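Local structure of putative protein (Aquifex aeolicus, 1T6T) at residues Leu25-Asn30 and Leu67-Asp72. The protein is of unknown function but carries a Toprim domain related to that of RNase M5, and so may act on nucleic acid. Numbering follows the deposited sequence.
Sequences LVEGKN and LLFDLD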
ATOM      1  N   LEU B  25      -5.434  10.068  -7.565  1.00 10.83           N
ATOM      2  CA  LEU B  25      -4.706   9.394  -6.495  1.00 11.40           C
ATOM      3  C   LEU B  25      -4.688   7.892  -6.748  1.00 10.41           C
ATOM      4  O   LEU B  25      -5.732   7.280  -6.989  1.00 11.42           O
ATOM      5  CB  LEU B  25      -5.357   9.658  -5.133  1.00 13.32           C
ATOM      6  CG  LEU B  25      -5.492  11.101  -4.647  1.00 18.15           C
ATOM      7  CD1 LEU B  25      -5.954  11.088  -3.189  1.00 21.46           C
ATOM      8  CD2 LEU B  25      -4.164  11.830  -4.765  1.00 21.48           C
ATOM      9  N   VAL B  26      -3.495   7.309  -6.713  1.00  9.82           N
ATOM     10  CA  VAL B  26      -3.338   5.874  -6.905  1.00  9.60           C
ATOM     11  C   VAL B  26      -2.477   5.359  -5.769  1.00 10.33           C
ATOM     12  O   VAL B  26      -1.908   6.136  -5.005  1.00 11.00           O
ATOM     13  CB  VAL B  26      -2.667   5.517  -8.271  1.00 10.21           C
ATOM     14  CG1 VAL B  26      -3.539   6.006  -9.425  1.00 10.27           C
ATOM     15  CG2 VAL B  26      -1.265   6.114  -8.352  1.00  9.60           C
ATOM     16  N   GLU B  27      -2.374   4.044  -5.663  1.00 12.16           N
ATOM     17  CA  GLU B  27      -1.602   3.444  -4.593  1.00 14.70           C
ATOM     18  C   GLU B  27      -0.108   3.390  -4.865  1.00 14.63           C
ATOM     19  O   GLU B  27       0.690   3.827  -4.041  1.00 15.01           O
ATOM     20  CB  GLU B  27      -2.110   2.025  -4.337  1.00 18.64           C
ATOM     21  CG  GLU B  27      -2.131   1.620  -2.876  1.00 30.60           C
ATOM     22  CD  GLU B  27      -0.787   1.761  -2.205  1.00 34.47           C
ATOM     23  OE1 GLU B  27       0.157   1.035  -2.592  1.00 37.74           O
ATOM     24  OE2 GLU B  27      -0.677   2.603  -1.290  1.00 37.97           O
ATOM     25  N   GLY B  28       0.270   2.858  -6.022  1.00 15.39           N
ATOM     26  CA  GLY B  28       1.685   2.707  -6.312  1.00 15.65           C
ATOM     27  C   GLY B  28       2.336   3.456  -7.452  1.00 14.93           C
ATOM     28  O   GLY B  28       1.682   4.002  -8.342  1.00 12.70           O
ATOM     29  N   LYS B  29       3.663   3.461  -7.414  1.00 15.15           N
ATOM     30  CA  LYS B  29       4.461   4.134  -8.425  1.00 17.67           C
ATOM     31  C   LYS B  29       4.219   3.514  -9.797  1.00 17.21           C
ATOM     32  O   LYS B  29       4.270   4.204 -10.809  1.00 15.60           O
ATOM     33  CB  LYS B  29       5.943   4.052  -8.047  1.00 22.46           C
ATOM     34  CG  LYS B  29       6.848   4.948  -8.873  1.00 30.23           C
ATOM     35  CD  LYS B  29       8.266   4.982  -8.309  1.00 35.88           C
ATOM     36  CE  LYS B  29       8.907   3.602  -8.313  1.00 38.48           C
ATOM     37  NZ  LYS B  29      10.300   3.637  -7.781  1.00 41.18           N
ATOM     38  N   ASN B  30       3.955   2.209  -9.834  1.00 17.75           N
ATOM     39  CA  ASN B  30       3.696   1.536 -11.102  1.00 18.77           C
ATOM     40  C   ASN B  30       2.337   1.926 -11.671  1.00 18.39           C
ATOM     41  O   ASN B  30       2.139   1.906 -12.885  1.00 17.09           O
ATOM     42  CB  ASN B  30       3.791   0.020 -10.936  1.00 23.09           C
ATOM     43  CG  ASN B  30       5.221  -0.467 -10.948  1.00 28.67           C
ATOM     44  OD1 ASN B  30       5.893  -0.420 -11.981  1.00 32.54           O
ATOM     45  ND2 ASN B  30       5.706  -0.919  -9.797  1.00 29.06           N
ATOM     46  N   LEU B  67     -10.267   9.461  -7.129  1.00 12.21           N
ATOM     47  CA  LEU B  67      -9.719   8.280  -6.465  1.00 12.74           C
ATOM     48  C   LEU B  67      -9.641   7.123  -7.449  1.00 13.66           C
ATOM     49  O   LEU B  67     -10.644   6.753  -8.062  1.00 14.90           O
ATOM     50  CB  LEU B  67     -10.591   7.880  -5.270  1.00 14.08           C
ATOM     51  CG  LEU B  67     -10.743   8.922  -4.164  1.00 15.63           C
ATOM     52  CD1 LEU B  67     -11.551   8.326  -3.025  1.00 17.47           C
ATOM     53  CD2 LEU B  67      -9.366   9.367  -3.671  1.00 16.49           C
ATOM     54  N   LEU B  68      -8.447   6.567  -7.617  1.00 13.32           N
ATOM     55  CA  LEU B  68      -8.257   5.449  -8.536  1.00 14.13           C
ATOM     56  C   LEU B  68      -7.474   4.306  -7.922  1.00 14.94           C
ATOM     57  O   LEU B  68      -6.425   3.926  -8.430  1.00 16.63           O
ATOM     58  CB  LEU B  68      -7.532   5.890  -9.808  1.00 16.31           C
ATOM     59  CG  LEU B  68      -8.340   6.250 -11.053  1.00 23.21           C
ATOM     60  CD1 LEU B  68      -7.390   6.273 -12.245  1.00 22.03           C
ATOM     61  CD2 LEU B  68      -9.453   5.230 -11.287  1.00 21.24           C
ATOM     62  N   PHE B  69      -7.982   3.758  -6.828  1.00 15.58           N
ATOM     63  CA  PHE B  69      -7.318   2.636  -6.183  1.00 16.32           C
ATOM     64  C   PHE B  69      -7.844   1.346  -6.793  1.00 16.73           C
ATOM     65  O   PHE B  69      -8.938   1.322  -7.363  1.00 15.61           O
ATOM     66  CB  PHE B  69      -7.575   2.688  -4.683  1.00 16.18           C
ATOM     67  CG  PHE B  69      -6.996   3.902  -4.036  1.00 16.34           C
ATOM     68  CD1 PHE B  69      -5.617   4.032  -3.889  1.00 15.73           C
ATOM     69  CD2 PHE B  69      -7.815   4.949  -3.630  1.00 15.76           C
ATOM     70  CE1 PHE B  69      -5.065   5.190  -3.354  1.00 18.05           C
ATOM     71  CE2 PHE B  69      -7.271   6.112  -3.092  1.00 17.52           C
ATOM     72  CZ  PHE B  69      -5.895   6.234  -2.954  1.00 16.92           C
ATOM     73  N   ASP B  70      -7.060   0.278  -6.693  1.00 16.01           N
ATOM     74  CA  ASP B  70      -7.465  -1.001  -7.259  1.00 17.10           C
ATOM     75  C   ASP B  70      -8.806  -1.461  -6.710  1.00 16.91           C
ATOM     76  O   ASP B  70      -9.235  -1.022  -5.646  1.00 17.19           O
ATOM     77  CB  ASP B  70      -6.393  -2.061  -7.006  1.00 18.72           C
ATOM     78  CG  ASP B  70      -5.062  -1.703  -7.649  1.00 20.84           C
ATOM     79  OD1 ASP B  70      -5.061  -0.907  -8.612  1.00 23.57           O
ATOM     80  OD2 ASP B  70      -4.022  -2.224  -7.201  1.00 28.81           O
ATOM     81  N   LEU B  71      -9.462  -2.345  -7.452  1.00 16.95           N
ATOM     82  CA  LEU B  71     -10.773  -2.844  -7.072  1.00 18.83           C
ATOM     83  C   LEU B  71     -10.749  -4.095  -6.205  1.00 21.30           C
ATOM     84  O   LEU B  71     -11.755  -4.784  -6.088  1.00 25.04           O
ATOM     85  CB  LEU B  71     -11.616  -3.098  -8.327  1.00 18.99           C
ATOM     86  CG  LEU B  71     -11.964  -1.849  -9.144  1.00 21.04           C
ATOM     87  CD1 LEU B  71     -12.738  -2.240 -10.387  1.00 22.92           C
ATOM     88  CD2 LEU B  71     -12.782  -0.893  -8.293  1.00 22.18           C
ATOM     89  N   ASP B  72      -9.606  -4.387  -5.598  1.00 22.27           N
ATOM     90  CA  ASP B  72      -9.504  -5.550  -4.727  1.00 25.21           C
ATOM     91  C   ASP B  72      -9.723  -5.086  -3.286  1.00 25.36           C
ATOM     92  O   ASP B  72      -9.922  -3.897  -3.038  1.00 23.27           O
ATOM     93  CB  ASP B  72      -8.135  -6.226  -4.898  1.00 26.66           C
ATOM     94  CG  ASP B  72      -6.980  -5.340  -4.487  1.00 28.99           C
ATOM     95  OD1 ASP B  72      -7.140  -4.104  -4.459  1.00 28.44           O
ATOM     96  OD2 ASP B  72      -5.894  -5.889  -4.201  1.00 34.41           O
TER
HETATM   97  O   HOH W   1      -4.077   2.392  -7.317  1.00 21.82           O
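Leu-68 N donates a hydrogen bond of 2.9 Å to Leu-25 O, moderately bent with an N-H...O angle of 149°, joining two central parallel strands of the Toprim fold where they run out into loops. Toprim domains typically carry a glutamate after the first strand and a DxD pair after the third; Glu-27, Asp-70 and Asp-72 match this pattern, consistent with a metal-binding acidic site. Leu-25 and Leu-67 lie side by side on one face of the sheet, Leu-25 CD1 being 3.9 Å from Leu-67 CD2. The ring of Phe-69 lies across the backbone from Leu-25 to Glu-27. With CG anti to the carbonyl carbon and beside the backbone N (chi1 -64°), the ring reaches back to strand 23-26, and Leu-25 O sits over the centre of one face. The CE1 corner comes 3.5 Å from Val-26 C, CZ meets Leu-25 CB at 4.1 Å, and CD1 lies 4.1 Å from Glu-27 CB. An alanine in place of Phe-69 would probably open a gap beside the backbone of Val-26 and leave Glu-27 CB without its aromatic neighbour. On the other face of the sheet, Val-26 CG1 packs 4.0 Å from Leu-68 CB. Beyond the direct bond at Leu-68 N, a water links the two backbones, accepting from Glu-27 N and donating to Leu-68 O.

Further out, helix 73-88 covers Leu-25 and Phe-69 through Leu-86 and Ile-78. His-108 ND1 and Ile-109 N bind the two carboxylate oxygens of Asp-70. Asp-72 is the N-cap of helix 73-88: its OD1 accepts a hydrogen bond from Gly-75 N.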